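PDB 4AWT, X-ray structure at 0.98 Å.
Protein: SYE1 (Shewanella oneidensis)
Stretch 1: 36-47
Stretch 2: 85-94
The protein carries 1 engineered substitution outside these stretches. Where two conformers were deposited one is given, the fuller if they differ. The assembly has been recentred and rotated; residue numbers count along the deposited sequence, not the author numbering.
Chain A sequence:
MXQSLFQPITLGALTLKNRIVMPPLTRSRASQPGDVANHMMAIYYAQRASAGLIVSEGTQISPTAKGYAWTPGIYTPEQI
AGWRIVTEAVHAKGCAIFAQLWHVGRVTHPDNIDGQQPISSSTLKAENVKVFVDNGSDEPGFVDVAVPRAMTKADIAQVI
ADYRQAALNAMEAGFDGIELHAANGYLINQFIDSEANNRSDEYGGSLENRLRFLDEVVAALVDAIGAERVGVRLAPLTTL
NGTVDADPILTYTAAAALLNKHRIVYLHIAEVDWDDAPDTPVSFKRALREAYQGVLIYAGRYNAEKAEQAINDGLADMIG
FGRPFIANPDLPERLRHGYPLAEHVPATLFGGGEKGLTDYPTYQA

Stretch 1 (36-47) VANHMMAIYYAQ
Stretch 2, residues 85-94: IVTEAVHAKG

A helix starting at His39 and one that enters the second stretch already under way run side by side in nearly the same direction, their axes crossing at -25° and approaching to 8.2 Å. At the nearest CA pairs an alanine faces a valine: Ala42 CA lies 4.0 Å from Val86 CA, and one helical turn on Ala46 CA lies 4.6 Å from Val90 CA. The register therefore advances four residues on each side.

Val86 gives up the most surface. Its CA-to-CB bond points sideways, and chi1 is t (173°), so the two methyls meet different neighbours. CG2 lies 4.0 Å from Ala42 CB, with Ala37 CB and Met41 CB each farther off, at 4.4 Å; CG1 comes within 3.6 Å of Tyr45 CD2. Tyr45, chi1 m (-76°) and chi2 -72°, also sets its CB 3.7 Å from Val90 CG2, Val90 repeating the t rotamer.

Ala46 is next, pointing toward the partner helix. Its CB sits 4.0 Å from Ala89 CB, and its carbonyl O is 3.7 Å from Lys93 CG. Lys93 (m, m, t, t) lays its aliphatic chain along this end, CE 3.9 Å from Ala46 CB.

Ala42, third, fits its CB 3.8 Å from Val86 CA, practically against backbone; the same CB is 4.0 Å from Ile85 CG2 (Ile85 m, t) and 4.1 Å from Ala89 CB.

No hydrogen bond crosses the contact; the polar ends of Tyr45 and Lys93 are hydrogen-bonded elsewhere in the structure. Asn38, chi1 p (61°), phi/psi -145/-170, caps the first helix, its OD1 accepting from Met41 N at 3.1 Å. Regular i to i+4 bonds follow, such as Ala46 N to Ala42 O at 2.9 Å. The second segment leaves helical geometry at Gly94 (76/78), where a CB would jam against the preceding carbonyl. The pattern is an alanine of the first helix set against a valine of the second in both register pairs, with Ala89 and Tyr45 filling in around them.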

# COMPACT_ATOMS: atom_id res chain seq x y z
N VAL A 36 -4.43 -14.36 -10.02
CA VAL A 36 -3.44 -13.94 -10.99
C VAL A 36 -3.79 -12.59 -11.60
O VAL A 36 -4.89 -12.41 -12.15
CB VAL A 36 -3.31 -15.00 -12.12
CG1 VAL A 36 -2.11 -14.69 -12.95
CG2 VAL A 36 -3.23 -16.42 -11.52
N ALA A 37 -2.87 -11.64 -11.54
CA ALA A 37 -3.04 -10.37 -12.24
C ALA A 37 -3.24 -10.66 -13.75
O ALA A 37 -2.72 -11.62 -14.28
CB ALA A 37 -1.83 -9.49 -12.06
N ASN A 38 -4.06 -9.82 -14.40
CA ASN A 38 -4.60 -10.18 -15.68
C ASN A 38 -4.78 -9.01 -16.66
O ASN A 38 -4.31 -7.89 -16.44
CB ASN A 38 -5.94 -10.91 -15.46
CG ASN A 38 -6.93 -9.98 -14.76
OD1 ASN A 38 -6.85 -8.76 -14.85
ND2 ASN A 38 -7.81 -10.58 -14.02
N HIS A 39 -5.48 -9.31 -17.80
CA HIS A 39 -5.53 -8.37 -18.87
C HIS A 39 -6.29 -7.11 -18.50
O HIS A 39 -5.82 -6.01 -18.81
CB HIS A 39 -6.18 -9.03 -20.07
CG HIS A 39 -6.21 -8.13 -21.26
ND1 HIS A 39 -5.14 -7.80 -22.02
CD2 HIS A 39 -7.26 -7.45 -21.70
CE1 HIS A 39 -5.48 -6.94 -22.96
NE2 HIS A 39 -6.78 -6.72 -22.79
N MET A 40 -7.41 -7.23 -17.86
CA MET A 40 -8.19 -6.02 -17.51
C MET A 40 -7.38 -5.16 -16.54
O MET A 40 -7.45 -3.93 -16.58
CB MET A 40 -9.59 -6.34 -17.03
CG MET A 40 -9.63 -7.03 -15.65
SD MET A 40 -11.31 -7.32 -15.08
CE MET A 40 -11.78 -8.61 -16.24
N MET A 41 -6.57 -5.83 -15.69
CA MET A 41 -5.76 -5.03 -14.79
C MET A 41 -4.67 -4.28 -15.53
O MET A 41 -4.38 -3.12 -15.22
CB MET A 41 -5.16 -5.92 -13.70
CG MET A 41 -6.21 -6.45 -12.74
SD MET A 41 -5.59 -7.76 -11.68
CE MET A 41 -4.19 -6.95 -10.86
N ALA A 42 -4.00 -4.93 -16.51
CA ALA A 42 -2.99 -4.26 -17.28
C ALA A 42 -3.55 -3.02 -18.01
O ALA A 42 -2.94 -1.97 -18.02
CB ALA A 42 -2.36 -5.23 -18.26
N ILE A 43 -4.73 -3.19 -18.62
CA ILE A 43 -5.38 -2.03 -19.27
C ILE A 43 -5.65 -0.94 -18.26
O ILE A 43 -5.38 0.23 -18.50
CB ILE A 43 -6.68 -2.47 -19.98
CG1 ILE A 43 -6.43 -3.54 -21.04
CG2 ILE A 43 -7.35 -1.23 -20.56
CD1 ILE A 43 -7.69 -4.06 -21.68
N TYR A 44 -6.24 -1.32 -17.13
CA TYR A 44 -6.60 -0.38 -16.06
C TYR A 44 -5.41 0.46 -15.61
O TYR A 44 -5.48 1.67 -15.50
CB TYR A 44 -7.16 -1.19 -14.93
CG TYR A 44 -7.20 -0.55 -13.56
CD1 TYR A 44 -8.11 0.45 -13.24
CD2 TYR A 44 -6.31 -0.97 -12.58
CE1 TYR A 44 -8.14 1.00 -11.99
CE2 TYR A 44 -6.35 -0.45 -11.30
CZ TYR A 44 -7.28 0.53 -11.00
OH TYR A 44 -7.41 1.04 -9.74
N TYR A 45 -4.26 -0.22 -15.32
CA TYR A 45 -3.11 0.52 -14.88
C TYR A 45 -2.53 1.37 -16.01
O TYR A 45 -2.14 2.52 -15.80
CB TYR A 45 -2.06 -0.40 -14.30
CG TYR A 45 -2.35 -0.93 -12.92
CD1 TYR A 45 -2.25 -0.07 -11.82
CD2 TYR A 45 -2.67 -2.25 -12.68
CE1 TYR A 45 -2.47 -0.52 -10.54
CE2 TYR A 45 -2.89 -2.71 -11.39
CZ TYR A 45 -2.78 -1.85 -10.31
OH TYR A 45 -2.94 -2.29 -9.04
N ALA A 46 -2.48 0.83 -17.23
CA ALA A 46 -1.93 1.59 -18.35
C ALA A 46 -2.75 2.84 -18.64
O ALA A 46 -2.19 3.85 -19.03
CB ALA A 46 -1.82 0.71 -19.56
N GLN A 47 -4.07 2.77 -18.43
CA GLN A 47 -4.93 3.94 -18.58
C GLN A 47 -4.56 5.07 -17.66
O GLN A 47 -4.92 6.21 -17.92
CB GLN A 47 -6.38 3.56 -18.31
CG GLN A 47 -7.07 2.77 -19.41
CD GLN A 47 -8.48 2.39 -19.07
OE1 GLN A 47 -9.26 1.99 -20.03
NE2 GLN A 47 -8.91 2.47 -17.92
N ILE A 85 2.66 -8.69 -17.41
CA ILE A 85 1.89 -8.03 -18.48
C ILE A 85 1.48 -6.64 -18.03
O ILE A 85 1.50 -5.71 -18.83
CB ILE A 85 0.71 -8.92 -18.86
CG1 ILE A 85 1.16 -10.28 -19.39
CG2 ILE A 85 -0.18 -8.20 -19.87
CD1 ILE A 85 -0.02 -11.22 -19.44
N VAL A 86 1.13 -6.47 -16.75
CA VAL A 86 0.82 -5.13 -16.22
C VAL A 86 2.01 -4.22 -16.37
O VAL A 86 1.87 -3.07 -16.84
CB VAL A 86 0.36 -5.23 -14.77
CG1 VAL A 86 0.20 -3.82 -14.19
CG2 VAL A 86 -0.91 -6.02 -14.63
N THR A 87 3.18 -4.62 -15.90
CA THR A 87 4.32 -3.72 -15.93
C THR A 87 4.74 -3.43 -17.36
O THR A 87 5.15 -2.30 -17.63
CB THR A 87 5.50 -4.20 -15.07
OG1 THR A 87 6.10 -5.31 -15.73
CG2 THR A 87 5.11 -4.52 -13.66
N GLU A 88 4.64 -4.39 -18.27
CA GLU A 88 4.91 -4.10 -19.67
C GLU A 88 3.98 -3.02 -20.21
O GLU A 88 4.40 -2.11 -20.93
CB GLU A 88 4.82 -5.37 -20.54
CG GLU A 88 5.95 -6.33 -20.33
CD GLU A 88 7.29 -5.81 -20.74
OE1 GLU A 88 7.35 -5.20 -21.86
OE2 GLU A 88 8.27 -5.95 -19.98
N ALA A 89 2.70 -3.15 -19.88
CA ALA A 89 1.73 -2.18 -20.38
C ALA A 89 2.01 -0.79 -19.84
O ALA A 89 1.97 0.22 -20.56
CB ALA A 89 0.33 -2.64 -20.03
N VAL A 90 2.28 -0.70 -18.55
CA VAL A 90 2.57 0.57 -17.91
C VAL A 90 3.87 1.19 -18.45
O VAL A 90 3.93 2.39 -18.74
CB VAL A 90 2.60 0.39 -16.39
CG1 VAL A 90 3.15 1.62 -15.69
CG2 VAL A 90 1.20 0.06 -15.88
N HIS A 91 4.89 0.38 -18.59
CA HIS A 91 6.16 0.90 -19.10
C HIS A 91 6.02 1.35 -20.56
O HIS A 91 6.73 2.31 -20.94
CB HIS A 91 7.23 -0.17 -18.98
CG HIS A 91 7.68 -0.31 -17.56
ND1 HIS A 91 8.10 -1.50 -17.01
CD2 HIS A 91 7.77 0.57 -16.58
CE1 HIS A 91 8.44 -1.29 -15.75
NE2 HIS A 91 8.27 -0.06 -15.45
N ALA A 92 5.16 0.73 -21.32
CA ALA A 92 4.95 1.18 -22.71
C ALA A 92 4.37 2.60 -22.75
O ALA A 92 4.54 3.29 -23.74
CB ALA A 92 4.04 0.21 -23.43
N LYS A 93 3.72 3.03 -21.67
CA LYS A 93 3.23 4.37 -21.54
C LYS A 93 4.21 5.35 -20.96
O LYS A 93 4.01 6.58 -20.91
CB LYS A 93 2.02 4.51 -20.63
CG LYS A 93 0.93 3.57 -21.07
CD LYS A 93 0.47 3.72 -22.54
CE LYS A 93 -0.81 2.87 -22.67
NZ LYS A 93 -1.26 2.98 -24.09
N GLY A 94 5.39 4.95 -20.56
CA GLY A 94 6.27 5.92 -19.89
C GLY A 94 5.79 6.15 -18.47
O GLY A 94 5.15 7.13 -18.22